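Local coordinates for arginine 3rd transport system periplasmic binding protein (Legionella pneumophila subsp. pneumophila str. Philadelphia 1, PDB 3KZG) that probably binds arginine in the periplasm and delivers it to an ABC-type membrane transporter, as a family 3 solute-binding protein, at residues L3-G8 with V64-A69; K60-D65 with M196-Q201. All coordinates share one frame; numbering follows the deposited sequence.

Interaction 1: residues L3-G8 with V64-A69; sequences LNLTIG and VDLVIA
A parallel strand pairing joins I7 and G8 of strand 4-13 to L66 and V67 of the short strand 66-67, in the sheet of one lobe of this periplasmic binding protein; the preceding loop residues V64 and D65 meet T6. I7 pairs with L66 and G8 with V67. G8 N donates to L66 O at 2.9 Å, and G8 O takes the N-H of I68 in a nearly linear C=O...N line of 174°. The loop adds a side-chain grip: D65 OD2 accepts T6 N at 2.9 Å through its anti side, while D65 N returns a bond to T6 O at 2.7 Å, in the carbonyl plane. T6 is thus held at both its N-H and its C=O by one residue. D65 CG lies anti to its own carbonyl carbon (chi1 -61°), on the backbone-N side. I7 CG2 packs on I68 CG2 at 3.5 Å, and V64 CG1 meets T6 CG2 at 3.8 Å, these two side chains crossing at about a right angle. On its other edge strand 4-13 pairs in parallel with strand 44-50; I7 and I68 lie against M34 of helix 29-40, whereas V64 and V67 pack on L59 of helix 55-60.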
ATOM      1  N   LEU A   3       7.878 -13.632 -34.032  1.00 50.24           N
ATOM      2  CA  LEU A   3       7.659 -12.775 -32.874  1.00 47.74           C
ATOM      3  C   LEU A   3       8.959 -12.571 -32.103  1.00 45.96           C
ATOM      4  O   LEU A   3       9.077 -12.950 -30.937  1.00 45.12           O
ATOM      5  CB  LEU A   3       6.585 -13.387 -31.968  1.00 48.63           C
ATOM      6  CG  LEU A   3       6.485 -14.917 -31.919  1.00 49.45           C
ATOM      7  CD1 LEU A   3       7.794 -15.519 -31.430  1.00 50.59           C
ATOM      8  CD2 LEU A   3       5.339 -15.320 -31.003  1.00 49.18           C
ATOM      9  N   ASN A   4       9.933 -11.965 -32.773  1.00 43.68           N
ATOM     10  CA  ASN A   4      11.238 -11.703 -32.182  1.00 42.51           C
ATOM     11  C   ASN A   4      11.632 -10.276 -32.536  1.00 40.18           C
ATOM     12  O   ASN A   4      11.617  -9.887 -33.705  1.00 38.83           O
ATOM     13  CB  ASN A   4      12.269 -12.692 -32.736  1.00 45.73           C
ATOM     14  CG  ASN A   4      13.593 -12.652 -31.984  1.00 48.44           C
ATOM     15  OD1 ASN A   4      14.481 -13.465 -32.240  1.00 50.93           O
ATOM     16  ND2 ASN A   4      13.732 -11.710 -31.057  1.00 49.15           N
ATOM     17  N   LEU A   5      11.981  -9.497 -31.516  1.00 37.21           N
ATOM     18  CA  LEU A   5      12.361  -8.108 -31.717  1.00 34.37           C
ATOM     19  C   LEU A   5      13.853  -7.875 -31.525  1.00 33.40           C
ATOM     20  O   LEU A   5      14.514  -8.576 -30.761  1.00 33.59           O
ATOM     21  CB  LEU A   5      11.581  -7.209 -30.754  1.00 33.86           C
ATOM     22  CG  LEU A   5      10.053  -7.219 -30.859  1.00 32.98           C
ATOM     23  CD1 LEU A   5       9.453  -6.396 -29.723  1.00 32.36           C
ATOM     24  CD2 LEU A   5       9.627  -6.664 -32.210  1.00 32.11           C
ATOM     25  N   THR A   6      14.368  -6.878 -32.237  1.00 31.28           N
ATOM     26  CA  THR A   6      15.769  -6.496 -32.160  1.00 30.59           C
ATOM     27  C   THR A   6      15.801  -5.071 -31.618  1.00 29.48           C
ATOM     28  O   THR A   6      15.365  -4.134 -32.286  1.00 28.96           O
ATOM     29  CB  THR A   6      16.433  -6.542 -33.560  1.00 31.72           C
ATOM     30  OG1 THR A   6      16.451  -7.897 -34.034  1.00 31.43           O
ATOM     31  CG2 THR A   6      17.857  -6.003 -33.502  1.00 31.15           C
ATOM     32  N   ILE A   7      16.307  -4.914 -30.399  1.00 28.17           N
ATOM     33  CA  ILE A   7      16.365  -3.598 -29.778  1.00 26.40           C
ATOM     34  C   ILE A   7      17.775  -3.028 -29.717  1.00 24.58           C
ATOM     35  O   ILE A   7      18.706  -3.683 -29.263  1.00 22.87           O
ATOM     36  CB  ILE A   7      15.806  -3.624 -28.332  1.00 28.46           C
ATOM     37  CG1 ILE A   7      14.386  -4.194 -28.317  1.00 28.64           C
ATOM     38  CG2 ILE A   7      15.799  -2.213 -27.755  1.00 27.77           C
ATOM     39  CD1 ILE A   7      14.330  -5.691 -28.438  1.00 32.06           C
ATOM     40  N   GLY A   8      17.916  -1.794 -30.178  1.00 24.53           N
ATOM     41  CA  GLY A   8      19.206  -1.140 -30.134  1.00 25.79           C
ATOM     42  C   GLY A   8      19.314  -0.367 -28.834  1.00 25.33           C
ATOM     43  O   GLY A   8      18.345   0.256 -28.399  1.00 23.55           O
ATOM     44  N   VAL A  64      17.299  -2.128 -36.407  1.00 26.00           N
ATOM     45  CA  VAL A  64      16.658  -2.554 -35.170  1.00 23.49           C
ATOM     46  C   VAL A  64      15.192  -2.135 -35.199  1.00 22.59           C
ATOM     47  O   VAL A  64      14.822  -1.177 -35.878  1.00 21.39           O
ATOM     48  CB  VAL A  64      17.325  -1.914 -33.946  1.00 21.16           C
ATOM     49  CG1 VAL A  64      18.782  -2.341 -33.876  1.00 22.72           C
ATOM     50  CG2 VAL A  64      17.212  -0.405 -34.026  1.00 18.50           C
ATOM     51  N   ASP A  65      14.358  -2.850 -34.455  1.00 23.28           N
ATOM     52  CA  ASP A  65      12.931  -2.541 -34.417  1.00 24.37           C
ATOM     53  C   ASP A  65      12.604  -1.390 -33.479  1.00 23.54           C
ATOM     54  O   ASP A  65      11.723  -0.575 -33.759  1.00 24.48           O
ATOM     55  CB  ASP A  65      12.153  -3.781 -33.987  1.00 24.42           C
ATOM     56  CG  ASP A  65      12.345  -4.930 -34.935  1.00 25.06           C
ATOM     57  OD1 ASP A  65      12.080  -4.732 -36.138  1.00 25.73           O
ATOM     58  OD2 ASP A  65      12.759  -6.021 -34.488  1.00 25.55           O
ATOM     59  N   LEU A  66      13.323  -1.332 -32.366  1.00 23.11           N
ATOM     60  CA  LEU A  66      13.106  -0.302 -31.361  1.00 22.09           C
ATOM     61  C   LEU A  66      14.431   0.139 -30.757  1.00 21.02           C
ATOM     62  O   LEU A  66      15.461  -0.501 -30.957  1.00 22.50           O
ATOM     63  CB  LEU A  66      12.211  -0.854 -30.248  1.00 20.20           C
ATOM     64  CG  LEU A  66      10.820  -1.337 -30.652  1.00 20.01           C
ATOM     65  CD1 LEU A  66      10.210  -2.147 -29.522  1.00 21.90           C
ATOM     66  CD2 LEU A  66       9.947  -0.140 -31.011  1.00 18.13           C
ATOM     67  N   VAL A  67      14.391   1.246 -30.023  1.00 20.44           N
ATOM     68  CA  VAL A  67      15.570   1.766 -29.347  1.00 18.38           C
ATOM     69  C   VAL A  67      15.200   2.201 -27.934  1.00 18.45           C
ATOM     70  O   VAL A  67      14.172   2.845 -27.718  1.00 15.14           O
ATOM     71  CB  VAL A  67      16.177   2.978 -30.087  1.00 17.41           C
ATOM     72  CG1 VAL A  67      17.160   3.701 -29.180  1.00 17.91           C
ATOM     73  CG2 VAL A  67      16.887   2.510 -31.348  1.00 18.18           C
ATOM     74  N   ILE A  68      16.039   1.812 -26.980  1.00 17.63           N
ATOM     75  CA  ILE A  68      15.868   2.175 -25.582  1.00 16.15           C
ATOM     76  C   ILE A  68      17.268   2.420 -25.027  1.00 17.33           C
ATOM     77  O   ILE A  68      18.074   1.501 -24.898  1.00 18.48           O
ATOM     78  CB  ILE A  68      15.153   1.065 -24.770  1.00 13.96           C
ATOM     79  CG1 ILE A  68      14.952   1.535 -23.325  1.00 13.50           C
ATOM     80  CG2 ILE A  68      15.938  -0.246 -24.830  1.00 16.85           C
ATOM     81  CD1 ILE A  68      14.098   0.609 -22.484  1.00  8.15           C
ATOM     82  N   ALA A  69      17.553   3.681 -24.741  1.00 17.62           N
ATOM     83  CA  ALA A  69      18.845   4.084 -24.216  1.00 17.00           C
ATOM     84  C   ALA A  69      18.653   5.458 -23.608  1.00 16.88           C
ATOM     85  O   ALA A  69      19.066   6.463 -24.191  1.00 19.54           O
ATOM     86  CB  ALA A  69      19.862   4.141 -25.340  1.00 20.16           C
TER

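Interaction 2: residues K60-D65 with M196-Q201; sequences KNREVD and MANPDQ
The guanidinium of R62 lies flat over the side-chain amide of N198, the two planes only 7° apart and stacked with an offset, R62 CZ standing 3.4 Å from N198 CG. Its edge is used as well. R62 NH2 meets D200 OD2 tip to tip at 2.7 Å in a salt bridge whose hydrogen bond is weak and bent, the carboxylate being turned 76° from the guanidinium plane. R62 NH1 donates to K60 O at 2.9 Å, close to the guanidinium plane, so a backbone carbonyl and a carboxylate together restrain the group's rotation. A water adds a second route to the aspartate: it donates to D200 OD1 and weakly accepts from R62 NE. R62, with positive phi, is the C' residue of the Schellman motif that ends helix 55-60, and its side chain bends at chi2 (62°). The partner segment leaves strand 196-197 and runs to Q201, the N-cap position of helix 202-217. Q201 also sends its amide toward D65 O, with Q201 CD 3.4 Å from that oxygen, while N198 packs against F81 and L59.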
ATOM      1  N   LYS A  60      16.478   4.362 -38.076  1.00 28.47           N
ATOM      2  CA  LYS A  60      15.940   4.815 -39.349  1.00 33.02           C
ATOM      3  C   LYS A  60      16.189   3.811 -40.474  1.00 33.52           C
ATOM      4  O   LYS A  60      15.384   3.708 -41.397  1.00 34.52           O
ATOM      5  CB  LYS A  60      16.536   6.170 -39.725  1.00 33.44           C
ATOM      6  CG  LYS A  60      16.069   6.685 -41.072  1.00 38.38           C
ATOM      7  CD  LYS A  60      16.487   8.129 -41.306  1.00 40.57           C
ATOM      8  CE  LYS A  60      15.678   9.093 -40.444  1.00 43.10           C
ATOM      9  NZ  LYS A  60      15.899   8.903 -38.980  1.00 46.21           N
ATOM     10  N   ASN A  61      17.293   3.072 -40.393  1.00 34.24           N
ATOM     11  CA  ASN A  61      17.634   2.083 -41.416  1.00 34.83           C
ATOM     12  C   ASN A  61      17.033   0.712 -41.111  1.00 35.05           C
ATOM     13  O   ASN A  61      17.310  -0.267 -41.806  1.00 34.61           O
ATOM     14  CB  ASN A  61      19.159   1.949 -41.557  1.00 37.06           C
ATOM     15  CG  ASN A  61      19.835   3.258 -41.948  1.00 37.87           C
ATOM     16  OD1 ASN A  61      19.322   4.015 -42.772  1.00 38.98           O
ATOM     17  ND2 ASN A  61      21.002   3.517 -41.369  1.00 39.12           N
ATOM     18  N   ARG A  62      16.211   0.647 -40.068  1.00 32.94           N
ATOM     19  CA  ARG A  62      15.567  -0.598 -39.676  1.00 30.94           C
ATOM     20  C   ARG A  62      16.544  -1.697 -39.276  1.00 30.60           C
ATOM     21  O   ARG A  62      16.233  -2.886 -39.401  1.00 30.85           O
ATOM     22  CB  ARG A  62      14.651  -1.102 -40.798  1.00 32.46           C
ATOM     23  CG  ARG A  62      13.248  -0.484 -40.804  1.00 31.82           C
ATOM     24  CD  ARG A  62      13.262   1.032 -41.007  1.00 29.64           C
ATOM     25  NE  ARG A  62      11.899   1.556 -41.093  1.00 27.92           N
ATOM     26  CZ  ARG A  62      11.588   2.848 -41.165  1.00 27.55           C
ATOM     27  NH1 ARG A  62      12.539   3.768 -41.164  1.00 27.29           N
ATOM     28  NH2 ARG A  62      10.317   3.218 -41.233  1.00 24.64           N
ATOM     29  N   GLU A  63      17.724  -1.303 -38.804  1.00 29.62           N
ATOM     30  CA  GLU A  63      18.720  -2.274 -38.353  1.00 28.97           C
ATOM     31  C   GLU A  63      18.165  -2.889 -37.068  1.00 27.67           C
ATOM     32  O   GLU A  63      18.513  -4.009 -36.686  1.00 26.99           O
ATOM     33  CB  GLU A  63      20.055  -1.582 -38.052  1.00 30.77           C
ATOM     34  CG  GLU A  63      20.741  -0.955 -39.258  1.00 34.07           C
ATOM     35  CD  GLU A  63      22.079  -0.322 -38.902  1.00 35.33           C
ATOM     36  OE1 GLU A  63      22.943  -1.028 -38.340  1.00 36.73           O
ATOM     37  OE2 GLU A  63      22.270   0.878 -39.185  1.00 35.87           O
ATOM     38  N   VAL A  64      17.299  -2.128 -36.407  1.00 26.00           N
ATOM     39  CA  VAL A  64      16.658  -2.554 -35.170  1.00 23.49           C
ATOM     40  C   VAL A  64      15.192  -2.135 -35.199  1.00 22.59           C
ATOM     41  O   VAL A  64      14.822  -1.177 -35.878  1.00 21.39           O
ATOM     42  CB  VAL A  64      17.325  -1.914 -33.946  1.00 21.16           C
ATOM     43  CG1 VAL A  64      18.782  -2.341 -33.876  1.00 22.72           C
ATOM     44  CG2 VAL A  64      17.212  -0.405 -34.026  1.00 18.50           C
ATOM     45  N   ASP A  65      14.358  -2.850 -34.455  1.00 23.28           N
ATOM     46  CA  ASP A  65      12.931  -2.541 -34.417  1.00 24.37           C
ATOM     47  C   ASP A  65      12.604  -1.390 -33.479  1.00 23.54           C
ATOM     48  O   ASP A  65      11.723  -0.575 -33.759  1.00 24.48           O
ATOM     49  CB  ASP A  65      12.153  -3.781 -33.987  1.00 24.42           C
ATOM     50  CG  ASP A  65      12.345  -4.930 -34.935  1.00 25.06           C
ATOM     51  OD1 ASP A  65      12.080  -4.732 -36.138  1.00 25.73           O
ATOM     52  OD2 ASP A  65      12.759  -6.021 -34.488  1.00 25.55           O
HETATM   53  N   MSE A 196      11.918   4.532 -28.351  1.00 18.83           N
HETATM   54  CA  MSE A 196      11.795   5.216 -29.634  1.00 19.21           C
HETATM   55  C   MSE A 196      11.612   4.279 -30.823  1.00 19.18           C
HETATM   56  O   MSE A 196      12.112   3.156 -30.834  1.00 17.45           O
HETATM   57  CB  MSE A 196      13.032   6.086 -29.832  1.00 23.99           C
HETATM   58  CG  MSE A 196      12.933   7.159 -30.889  1.00 28.68           C
HETATM   59 SE   MSE A 196      14.528   8.248 -30.803  1.00 39.79          SE
HETATM   60  CE  MSE A 196      15.797   6.921 -31.488  1.00 32.34           C
ATOM     61  N   ALA A 197      10.878   4.746 -31.824  1.00 19.48           N
ATOM     62  CA  ALA A 197      10.636   3.937 -33.005  1.00 20.21           C
ATOM     63  C   ALA A 197      10.365   4.823 -34.207  1.00 20.48           C
ATOM     64  O   ALA A 197      10.242   6.043 -34.074  1.00 21.73           O
ATOM     65  CB  ALA A 197       9.457   3.002 -32.758  1.00 18.87           C
ATOM     66  N   ASN A 198      10.301   4.211 -35.387  1.00 21.23           N
ATOM     67  CA  ASN A 198      10.022   4.957 -36.607  1.00 22.10           C
ATOM     68  C   ASN A 198       8.517   5.248 -36.628  1.00 22.50           C
ATOM     69  O   ASN A 198       7.724   4.472 -36.099  1.00 23.83           O
ATOM     70  CB  ASN A 198      10.446   4.142 -37.837  1.00 21.79           C
ATOM     71  CG  ASN A 198      11.960   4.006 -37.953  1.00 21.06           C
ATOM     72  OD1 ASN A 198      12.501   2.899 -37.970  1.00 23.46           O
ATOM     73  ND2 ASN A 198      12.647   5.139 -38.028  1.00 19.98           N
ATOM     74  N   PRO A 199       8.107   6.373 -37.231  1.00 23.99           N
ATOM     75  CA  PRO A 199       6.693   6.758 -37.303  1.00 24.61           C
ATOM     76  C   PRO A 199       5.699   5.683 -37.741  1.00 25.69           C
ATOM     77  O   PRO A 199       4.559   5.657 -37.261  1.00 25.71           O
ATOM     78  CB  PRO A 199       6.714   7.949 -38.259  1.00 25.24           C
ATOM     79  CG  PRO A 199       8.027   8.587 -37.948  1.00 24.76           C
ATOM     80  CD  PRO A 199       8.953   7.384 -37.890  1.00 24.20           C
ATOM     81  N   ASP A 200       6.112   4.798 -38.641  1.00 24.09           N
ATOM     82  CA  ASP A 200       5.205   3.762 -39.120  1.00 24.35           C
ATOM     83  C   ASP A 200       5.055   2.566 -38.190  1.00 23.24           C
ATOM     84  O   ASP A 200       4.406   1.582 -38.543  1.00 23.95           O
ATOM     85  CB  ASP A 200       5.630   3.269 -40.508  1.00 25.86           C
ATOM     86  CG  ASP A 200       7.043   2.723 -40.531  1.00 27.75           C
ATOM     87  OD1 ASP A 200       7.534   2.260 -39.481  1.00 28.04           O
ATOM     88  OD2 ASP A 200       7.660   2.738 -41.616  1.00 30.90           O
ATOM     89  N   GLN A 201       5.636   2.647 -37.000  1.00 22.00           N
ATOM     90  CA  GLN A 201       5.548   1.540 -36.058  1.00 19.79           C
ATOM     91  C   GLN A 201       4.569   1.851 -34.926  1.00 20.37           C
ATOM     92  O   GLN A 201       4.685   1.307 -33.828  1.00 17.51           O
ATOM     93  CB  GLN A 201       6.932   1.229 -35.481  1.00 19.91           C
ATOM     94  CG  GLN A 201       8.007   0.948 -36.538  1.00 19.53           C
ATOM     95  CD  GLN A 201       9.308   0.464 -35.925  1.00 18.21           C
ATOM     96  OE1 GLN A 201       9.397  -0.671 -35.447  1.00 19.10           O
ATOM     97  NE2 GLN A 201      10.315   1.329 -35.916  1.00 14.93           N
TER
HETATM   98  O   HOH W   1       9.887   0.667 -39.314  1.00 21.79           O

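Strand 4-13 comes first, and interaction 1 closes a loop of 55 residues that includes helix 29-40, strand 44-50 and helix 55-60. Interaction 2 starts at the end of that loop and closes a longer one, 130 residues, through which the chain passes the five-stranded sheet whose outermost strands are 133-137 and 180-188 before coming back. The loops follow one another along the chain without nesting, and their segments share V64 and D65. The centres of the two contacts lie about 8 Å apart; they meet where L66 CD2 packs on A197 CB and where V67 O probably accepts a hydrogen bond from M196 N. Together they tie the first strand, the end of helix 55-60 and the start of helix 202-217.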